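Local coordinates for protein short-chain-enoyl-CoA hydratase (Clostridium acetobutylicum, PDB 5Z7R) that catalyses the reversible hydration of crotonyl-CoA and also accepts hexenoyl-CoA, but not higher analogues, at residues 9-14 and 191-196; 48-53 and 198-203; 118-123 and 209-214. All coordinates share one frame; numbering follows the deposited sequence.

Contact 1 (9-14 and 191-196); sequences EKEGKV and TAKEIA
Glu11 and Lys193 reach across from a hairpin and a helix to form a salt bridge, with their side chains crossing at about a right angle. Lys193 NZ lies 3.2 Å from Glu11 OE1, which it meets on the syn side, 18° out of the carboxylate plane. A second, weak hydrogen bond runs from Lys193 NZ to Glu11 OE2 at 3.3 Å, so the ammonium leans on OE1, with OE2 a lesser acceptor. Glu11 leaves the strand toward the helix and stays extended beyond CG (chi2 173°). Lys193 starts off obliquely, and bends at chi3 and chi4 bring its end round to the acid, which also places Lys193 CD 3.6 Å from Glu11 OE1. A water lies near both Glu11 OE2 and Lys193 NZ, although its modelled distance to the amine is too short to be trusted.

Deeper in, Val14 CG2 faces Ala196 CB at 4.4 Å, a light apolar touch. Val14 also rests on Ile53, and Ala196 on Ile101, so the pair belongs to the packing of helix 188-201 on the central sheet. The type II' turn from Glu11 to Val14, with Gly12 at its first corner, joins strands 6-11 and 14-19 as a tight beta hairpin; it is closed by Val14 N to Glu11 O at 3.3 Å, with the reciprocal bond from Glu11 N to Val14 O at 2.8 Å.

The contact thus grades from buried methyl groups to a partly exposed charge pair, whose ionic attraction is probably softened by nearby solvent.

Contact 2 (48-53 and 198-203); sequences EVLAVI and KIVSNA
Val200 points one methyl group, CG2, at two neighbouring beta carbons, Leu50 CB and Ala51 CB. The distances are nearly equal, 4.1 Å from Val200 CG2 to Leu50 CB and 4.0 Å from Val200 CG2 to Ala51 CB. Val200 leaves its helix neither straight at the opposing backbone nor straight away from it, and chi1 of 162° decides which branch does the touching: CG1 lies anti to the backbone N, leaving CG2 to meet the two residues across the contact. CG1 packs instead on Lys13, from the hairpin next door. Both Leu50 and Ala51 direct their CA-CB bonds toward the helix. In Leu50, CG stands anti to the carbonyl carbon (chi1 -62°), and it is the beta carbon rather than a terminal methyl that makes the closest approach to Val200.

This is a helix-on-sheet contact of the crotonase fold: the C-terminal part of helix 188-201 lies over the first part of strand 51-56, one of the parallel strands of the central sheet. Leu50 and Ala51 are also tied by backbone hydrogen bonds to Lys13 and Ala15.

One residue earlier, Ile199 also faces the strand, but its CG2 comes no nearer than 4.4 Å to Leu50 O, a loose touch of methyl on carbonyl. Asn202 N bonds to Ile199 O at 3.1 Å. Both residues also meet a second subunit, Ile199 packing on its Phe163 while the Asn202 side-chain ND2 donates to its Thr164 O.

Contact 3 (118-123 and 209-214); sequences SCDIRI and LSKQAI
Asp120 and Lys211 form a buried salt bridge in the crotonase fold, joining the turn that leads into central-sheet strand 121-125 to helix 204-217. As the ionic part, Lys211 NZ donates to Asp120 OD2, which accepts through its syn lone pair, on the side of Asp120 OD1; the modelled 2.5 Å between NZ and OD2 is shorter than expected, so the exact length is doubtful. Lys211 CE is drawn in beside Asp120 OD1 with the charge. The lysine is stretched out along its whole length, with CG anti to the backbone N (chi1 -175°), and so spans the gap between backbones; the two side chains cross at about a right angle.

Among further polar partners, OD2 also accepts from Val100 N, OD1 pairs with Lys159 of a second subunit, and Lys211 NZ donates to Leu96 O. Two lysines around one buried carboxylate would probably stabilise its negative charge, and the acid links strand, helix and neighbouring subunit.

In apolar packing, the lysine's aliphatic chain rests on Val100.

Within 118-123, Arg122 folds back on the turn: its NH1 bonds to Cys119 O at 2.8 Å, and the donor sits 46° out of the carbonyl plane.

Overall arrangement
The three contacts join the central mixed sheet to two successive helices. Their first segments come in the order 9-14, 48-53, 118-123, and their partners follow in the same order, 191-196, 198-203, 209-214, so the pairings cross along the chain. Contacts 1 and 2 share helix 188-201 and have centres about 7 Å apart; Val14 packs on Ala51 between them. Contact 3 is on helix 204-217, and its centre lies about 16 Å from that of contact 1 and about 12 Å from that of contact 2, with Ile121 packing on Ile199. Chain-distant parts of the crotonase fold are thereby brought together, and residues from the segments of all three contacts meet a second subunit, most at contact 3, linking the fold to oligomer assembly.

Contact 1 (9-14 and 191-196)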
loop_
_atom_site.group_PDB
_atom_site.type_symbol
_atom_site.label_atom_id
_atom_site.label_comp_id
_atom_site.label_asym_id
_atom_site.label_seq_id
_atom_site.Cartn_x
_atom_site.Cartn_y
_atom_site.Cartn_z
ATOM N N GLU A 9 13.983 -12.172 -33.805
ATOM C CA GLU A 9 15.381 -12.324 -34.244
ATOM C C GLU A 9 16.366 -12.154 -33.099
ATOM O O GLU A 9 16.090 -11.434 -32.163
ATOM C CB GLU A 9 15.710 -11.280 -35.301
ATOM C CG GLU A 9 14.566 -10.968 -36.243
ATOM C CD GLU A 9 15.000 -10.103 -37.400
ATOM O OE1 GLU A 9 15.904 -10.518 -38.167
ATOM O OE2 GLU A 9 14.431 -9.003 -37.556
ATOM N N LYS A 10 17.518 -12.806 -33.193
ATOM C CA LYS A 10 18.480 -12.884 -32.101
ATOM C C LYS A 10 19.850 -12.487 -32.662
ATOM O O LYS A 10 20.398 -13.165 -33.524
ATOM C CB LYS A 10 18.539 -14.308 -31.512
ATOM C CG LYS A 10 17.178 -14.961 -31.198
ATOM C CD LYS A 10 17.118 -16.470 -31.537
ATOM C CE LYS A 10 15.767 -16.963 -32.101
ATOM N NZ LYS A 10 14.851 -17.571 -31.088
ATOM N N GLU A 11 20.399 -11.390 -32.157
ATOM C CA GLU A 11 21.635 -10.792 -32.652
ATOM C C GLU A 11 22.675 -10.814 -31.528
ATOM O O GLU A 11 22.806 -9.861 -30.763
ATOM C CB GLU A 11 21.355 -9.347 -33.113
ATOM C CG GLU A 11 20.031 -9.167 -33.883
ATOM C CD GLU A 11 19.689 -7.712 -34.189
ATOM O OE1 GLU A 11 20.334 -6.815 -33.591
ATOM O OE2 GLU A 11 18.775 -7.470 -35.026
ATOM N N GLY A 12 23.402 -11.921 -31.423
ATOM C CA GLY A 12 24.363 -12.105 -30.339
ATOM C C GLY A 12 23.645 -12.358 -29.022
ATOM O O GLY A 12 23.300 -13.503 -28.692
ATOM N N LYS A 13 23.409 -11.295 -28.263
ATOM C CA LYS A 13 22.708 -11.434 -26.997
ATOM C C LYS A 13 21.451 -10.564 -26.921
ATOM O O LYS A 13 20.841 -10.448 -25.849
ATOM C CB LYS A 13 23.656 -11.159 -25.818
ATOM C CG LYS A 13 24.898 -12.053 -25.770
ATOM C CD LYS A 13 25.705 -11.882 -24.480
ATOM C CE LYS A 13 27.209 -12.117 -24.658
ATOM N NZ LYS A 13 27.617 -13.556 -24.631
ATOM N N VAL A 14 21.024 -9.990 -28.044
ATOM C CA VAL A 14 19.797 -9.193 -28.025
ATOM C C VAL A 14 18.750 -9.693 -29.003
ATOM O O VAL A 14 19.051 -10.021 -30.130
ATOM C CB VAL A 14 20.038 -7.652 -28.186
ATOM C CG1 VAL A 14 21.461 -7.319 -28.566
ATOM C CG2 VAL A 14 19.050 -6.986 -29.139
ATOM N N THR A 191 20.232 3.601 -32.164
ATOM C CA THR A 191 20.170 4.099 -30.784
ATOM C C THR A 191 19.738 2.970 -29.806
ATOM O O THR A 191 20.458 2.692 -28.837
ATOM C CB THR A 191 19.284 5.340 -30.630
ATOM O OG1 THR A 191 19.705 6.327 -31.568
ATOM C CG2 THR A 191 19.417 5.919 -29.231
ATOM N N ALA A 192 18.601 2.318 -30.094
ATOM C CA ALA A 192 18.144 1.130 -29.349
ATOM C C ALA A 192 19.227 0.086 -29.139
ATOM O O ALA A 192 19.407 -0.409 -28.012
ATOM C CB ALA A 192 16.988 0.497 -30.056
ATOM N N LYS A 193 19.957 -0.237 -30.220
ATOM C CA LYS A 193 20.960 -1.294 -30.193
ATOM C C LYS A 193 22.133 -0.888 -29.380
ATOM O O LYS A 193 22.727 -1.730 -28.713
ATOM C CB LYS A 193 21.420 -1.737 -31.601
ATOM C CG LYS A 193 20.367 -2.520 -32.384
ATOM C CD LYS A 193 20.888 -3.308 -33.582
ATOM C CE LYS A 193 20.013 -3.094 -34.826
ATOM N NZ LYS A 193 19.650 -4.354 -35.530
ATOM N N GLU A 194 22.485 0.395 -29.397
ATOM C CA GLU A 194 23.595 0.810 -28.550
ATOM C C GLU A 194 23.166 0.846 -27.083
ATOM O O GLU A 194 23.932 0.424 -26.206
ATOM C CB GLU A 194 24.283 2.098 -29.047
ATOM C CG GLU A 194 23.551 3.416 -28.859
ATOM C CD GLU A 194 23.880 4.470 -29.934
ATOM O OE1 GLU A 194 23.783 5.688 -29.619
ATOM O OE2 GLU A 194 24.197 4.096 -31.100
ATOM N N ILE A 195 21.925 1.248 -26.801
ATOM C CA ILE A 195 21.409 1.063 -25.426
ATOM C C ILE A 195 21.421 -0.430 -25.054
ATOM O O ILE A 195 22.005 -0.813 -24.070
ATOM C CB ILE A 195 20.016 1.680 -25.230
ATOM C CG1 ILE A 195 20.113 3.193 -25.343
ATOM C CG2 ILE A 195 19.436 1.280 -23.864
ATOM C CD1 ILE A 195 18.801 3.874 -25.673
ATOM N N ALA A 196 20.830 -1.272 -25.884
ATOM C CA ALA A 196 20.798 -2.710 -25.615
ATOM C C ALA A 196 22.178 -3.272 -25.397
ATOM O O ALA A 196 22.395 -4.101 -24.505
ATOM C CB ALA A 196 20.126 -3.427 -26.756
HETATM O O HOH W 1 17.706 -5.137 -36.782
#

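Contact 2 (48-53 and 198-203)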
loop_
_atom_site.group_PDB
_atom_site.type_symbol
_atom_site.label_atom_id
_atom_site.label_comp_id
_atom_site.label_asym_id
_atom_site.label_seq_id
_atom_site.Cartn_x
_atom_site.Cartn_y
_atom_site.Cartn_z
ATOM N N GLU A 48 20.612 -16.911 -23.750
ATOM C CA GLU A 48 21.521 -16.161 -24.612
ATOM C C GLU A 48 20.974 -14.758 -24.895
ATOM O O GLU A 48 21.744 -13.840 -25.187
ATOM C CB GLU A 48 21.811 -16.923 -25.913
ATOM C CG GLU A 48 22.870 -18.022 -25.752
ATOM C CD GLU A 48 23.004 -18.928 -26.982
ATOM O OE1 GLU A 48 22.295 -18.711 -27.993
ATOM O OE2 GLU A 48 23.825 -19.873 -26.938
ATOM N N VAL A 49 19.653 -14.599 -24.798
ATOM C CA VAL A 49 18.991 -13.286 -24.890
ATOM C C VAL A 49 19.036 -12.531 -23.567
ATOM O O VAL A 49 18.457 -12.975 -22.578
ATOM C CB VAL A 49 17.509 -13.437 -25.229
ATOM C CG1 VAL A 49 16.846 -12.072 -25.262
ATOM C CG2 VAL A 49 17.350 -14.172 -26.552
ATOM N N LEU A 50 19.736 -11.403 -23.550
ATOM C CA LEU A 50 19.882 -10.592 -22.339
ATOM C C LEU A 50 19.255 -9.209 -22.502
ATOM O O LEU A 50 19.313 -8.401 -21.590
ATOM C CB LEU A 50 21.346 -10.425 -21.994
ATOM C CG LEU A 50 22.101 -11.682 -21.676
ATOM C CD1 LEU A 50 23.573 -11.334 -21.586
ATOM C CD2 LEU A 50 21.638 -12.314 -20.387
ATOM N N ALA A 51 18.696 -8.911 -23.662
ATOM C CA ALA A 51 17.899 -7.719 -23.788
ATOM C C ALA A 51 16.970 -7.848 -24.976
ATOM O O ALA A 51 17.143 -8.723 -25.828
ATOM C CB ALA A 51 18.776 -6.479 -23.897
ATOM N N VAL A 52 15.951 -7.010 -25.004
ATOM C CA VAL A 52 14.933 -7.086 -26.022
ATOM C C VAL A 52 14.655 -5.697 -26.552
ATOM O O VAL A 52 14.653 -4.731 -25.789
ATOM C CB VAL A 52 13.623 -7.674 -25.436
ATOM C CG1 VAL A 52 12.470 -7.566 -26.415
ATOM C CG2 VAL A 52 13.841 -9.095 -24.996
ATOM N N ILE A 53 14.416 -5.608 -27.852
ATOM C CA ILE A 53 13.991 -4.408 -28.478
ATOM C C ILE A 53 12.696 -4.732 -29.152
ATOM O O ILE A 53 12.581 -5.688 -29.891
ATOM C CB ILE A 53 14.978 -3.945 -29.556
ATOM C CG1 ILE A 53 16.373 -3.756 -28.954
ATOM C CG2 ILE A 53 14.496 -2.663 -30.243
ATOM C CD1 ILE A 53 17.399 -3.367 -29.997
ATOM N N LYS A 198 25.110 -1.734 -24.443
ATOM C CA LYS A 198 25.643 -1.379 -23.125
ATOM C C LYS A 198 25.015 -2.289 -22.094
ATOM O O LYS A 198 25.726 -2.899 -21.308
ATOM C CB LYS A 198 25.388 0.090 -22.728
ATOM C CG LYS A 198 25.676 1.083 -23.833
ATOM C CD LYS A 198 25.833 2.509 -23.337
ATOM C CE LYS A 198 26.066 3.502 -24.494
ATOM N NZ LYS A 198 24.800 4.034 -25.104
ATOM N N ILE A 199 23.687 -2.408 -22.098
ATOM C CA ILE A 199 23.045 -3.261 -21.084
ATOM C C ILE A 199 23.656 -4.668 -21.062
ATOM O O ILE A 199 23.959 -5.242 -20.005
ATOM C CB ILE A 199 21.535 -3.357 -21.296
ATOM C CG1 ILE A 199 20.916 -1.958 -21.058
ATOM C CG2 ILE A 199 20.958 -4.447 -20.394
ATOM C CD1 ILE A 199 19.418 -1.845 -21.291
ATOM N N VAL A 200 23.848 -5.208 -22.254
ATOM C CA VAL A 200 24.354 -6.585 -22.431
ATOM C C VAL A 200 25.809 -6.778 -21.971
ATOM O O VAL A 200 26.179 -7.856 -21.525
ATOM C CB VAL A 200 24.166 -6.987 -23.907
ATOM C CG1 VAL A 200 25.021 -8.179 -24.269
ATOM C CG2 VAL A 200 22.687 -7.243 -24.186
ATOM N N SER A 201 26.613 -5.721 -22.036
ATOM C CA SER A 201 27.998 -5.746 -21.525
ATOM C C SER A 201 28.096 -5.769 -20.023
ATOM O O SER A 201 29.151 -6.128 -19.461
ATOM C CB SER A 201 28.726 -4.511 -22.014
ATOM O OG SER A 201 27.890 -3.860 -22.971
ATOM N N ASN A 202 27.027 -5.344 -19.357
ATOM C CA ASN A 202 27.034 -5.333 -17.912
ATOM C C ASN A 202 26.674 -6.674 -17.339
ATOM O O ASN A 202 26.191 -7.546 -18.048
ATOM C CB ASN A 202 26.097 -4.272 -17.408
ATOM C CG ASN A 202 26.598 -2.891 -17.716
ATOM O OD1 ASN A 202 27.767 -2.602 -17.463
ATOM N ND2 ASN A 202 25.719 -2.021 -18.235
ATOM N N ALA A 203 26.906 -6.837 -16.045
ATOM C CA ALA A 203 26.716 -8.118 -15.439
ATOM C C ALA A 203 25.229 -8.481 -15.495
ATOM O O ALA A 203 24.383 -7.645 -15.173
ATOM C CB ALA A 203 27.237 -8.113 -14.030
#

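Contact 3 (118-123 and 209-214)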
loop_
_atom_site.group_PDB
_atom_site.type_symbol
_atom_site.label_atom_id
_atom_site.label_comp_id
_atom_site.label_asym_id
_atom_site.label_seq_id
_atom_site.Cartn_x
_atom_site.Cartn_y
_atom_site.Cartn_z
ATOM N N SER A 118 4.634 -0.597 -21.364
ATOM C CA SER A 118 4.889 -1.841 -20.673
ATOM C C SER A 118 6.296 -2.321 -20.839
ATOM O O SER A 118 6.655 -3.322 -20.251
ATOM C CB SER A 118 3.916 -2.939 -21.152
ATOM O OG SER A 118 2.555 -2.497 -21.115
ATOM N N CYS A 119 7.113 -1.634 -21.628
ATOM C CA CYS A 119 8.566 -1.909 -21.652
ATOM C C CYS A 119 9.350 -1.083 -20.621
ATOM O O CYS A 119 8.869 -0.082 -20.088
ATOM C CB CYS A 119 9.137 -1.604 -23.035
ATOM S SG CYS A 119 8.229 -2.343 -24.408
ATOM N N ASP A 120 10.559 -1.518 -20.342
ATOM C CA ASP A 120 11.444 -0.810 -19.447
ATOM C C ASP A 120 11.797 0.652 -19.873
ATOM O O ASP A 120 11.659 1.578 -19.075
ATOM C CB ASP A 120 12.711 -1.636 -19.281
ATOM C CG ASP A 120 12.447 -2.948 -18.588
ATOM O OD1 ASP A 120 12.072 -2.896 -17.408
ATOM O OD2 ASP A 120 12.612 -4.023 -19.205
ATOM N N ILE A 121 12.231 0.821 -21.134
ATOM C CA ILE A 121 12.756 2.056 -21.691
ATOM C C ILE A 121 12.045 2.371 -23.002
ATOM O O ILE A 121 11.911 1.509 -23.870
ATOM C CB ILE A 121 14.258 1.888 -21.946
ATOM C CG1 ILE A 121 15.000 1.792 -20.618
ATOM C CG2 ILE A 121 14.834 3.051 -22.736
ATOM C CD1 ILE A 121 16.299 1.028 -20.698
ATOM N N ARG A 122 11.575 3.592 -23.156
ATOM C CA ARG A 122 10.985 4.016 -24.407
ATOM C C ARG A 122 11.907 5.046 -25.053
ATOM O O ARG A 122 12.493 5.931 -24.389
ATOM C CB ARG A 122 9.628 4.674 -24.192
ATOM C CG ARG A 122 8.493 3.696 -23.926
ATOM C CD ARG A 122 7.359 4.240 -23.036
ATOM N NE ARG A 122 7.803 4.615 -21.698
ATOM C CZ ARG A 122 8.283 3.780 -20.796
ATOM N NH1 ARG A 122 8.399 2.476 -21.054
ATOM N NH2 ARG A 122 8.662 4.247 -19.617
ATOM N N ILE A 123 11.982 4.933 -26.371
ATOM C CA ILE A 123 12.785 5.778 -27.209
ATOM C C ILE A 123 11.959 5.918 -28.473
ATOM O O ILE A 123 11.219 5.013 -28.834
ATOM C CB ILE A 123 14.165 5.100 -27.348
ATOM C CG1 ILE A 123 15.224 5.980 -26.707
ATOM C CG2 ILE A 123 14.530 4.650 -28.753
ATOM C CD1 ILE A 123 15.975 5.253 -25.615
ATOM N N LEU A 209 18.364 -8.616 -11.368
ATOM C CA LEU A 209 17.990 -8.309 -10.013
ATOM C C LEU A 209 17.628 -6.834 -9.837
ATOM O O LEU A 209 16.666 -6.523 -9.120
ATOM C CB LEU A 209 19.082 -8.738 -9.020
ATOM C CG LEU A 209 19.397 -10.241 -8.900
ATOM C CD1 LEU A 209 20.601 -10.494 -7.987
ATOM C CD2 LEU A 209 18.217 -11.026 -8.391
ATOM N N SER A 210 18.333 -5.942 -10.535
ATOM C CA SER A 210 17.926 -4.541 -10.600
ATOM C C SER A 210 16.545 -4.352 -11.198
ATOM O O SER A 210 15.763 -3.533 -10.705
ATOM C CB SER A 210 18.931 -3.667 -11.388
ATOM O OG SER A 210 20.208 -3.666 -10.785
ATOM N N LYS A 211 16.239 -5.042 -12.289
ATOM C CA LYS A 211 14.923 -4.864 -12.892
ATOM C C LYS A 211 13.838 -5.246 -11.876
ATOM O O LYS A 211 12.861 -4.563 -11.729
ATOM C CB LYS A 211 14.728 -5.716 -14.144
ATOM C CG LYS A 211 13.400 -5.396 -14.800
ATOM C CD LYS A 211 13.215 -6.061 -16.137
ATOM C CE LYS A 211 11.768 -5.882 -16.553
ATOM N NZ LYS A 211 11.563 -6.003 -17.992
ATOM N N GLN A 212 14.067 -6.333 -11.166
ATOM C CA GLN A 212 13.113 -6.872 -10.210
ATOM C C GLN A 212 12.963 -5.907 -9.009
ATOM O O GLN A 212 11.848 -5.562 -8.599
ATOM C CB GLN A 212 13.575 -8.278 -9.777
ATOM C CG GLN A 212 12.855 -8.900 -8.605
ATOM C CD GLN A 212 11.539 -9.538 -8.992
ATOM O OE1 GLN A 212 11.155 -10.552 -8.420
ATOM N NE2 GLN A 212 10.864 -8.979 -9.978
ATOM N N ALA A 213 14.075 -5.454 -8.460
ATOM C CA ALA A 213 13.997 -4.537 -7.357
ATOM C C ALA A 213 13.265 -3.243 -7.742
ATOM O O ALA A 213 12.498 -2.705 -6.954
ATOM C CB ALA A 213 15.383 -4.268 -6.806
ATOM N N ILE A 214 13.449 -2.759 -8.955
ATOM C CA ILE A 214 12.790 -1.525 -9.374
ATOM C C ILE A 214 11.299 -1.759 -9.561
ATOM O O ILE A 214 10.486 -0.919 -9.180
ATOM C CB ILE A 214 13.395 -0.962 -10.666
ATOM C CG1 ILE A 214 14.834 -0.545 -10.414
ATOM C CG2 ILE A 214 12.584 0.222 -11.170
ATOM C CD1 ILE A 214 15.655 -0.277 -11.675
#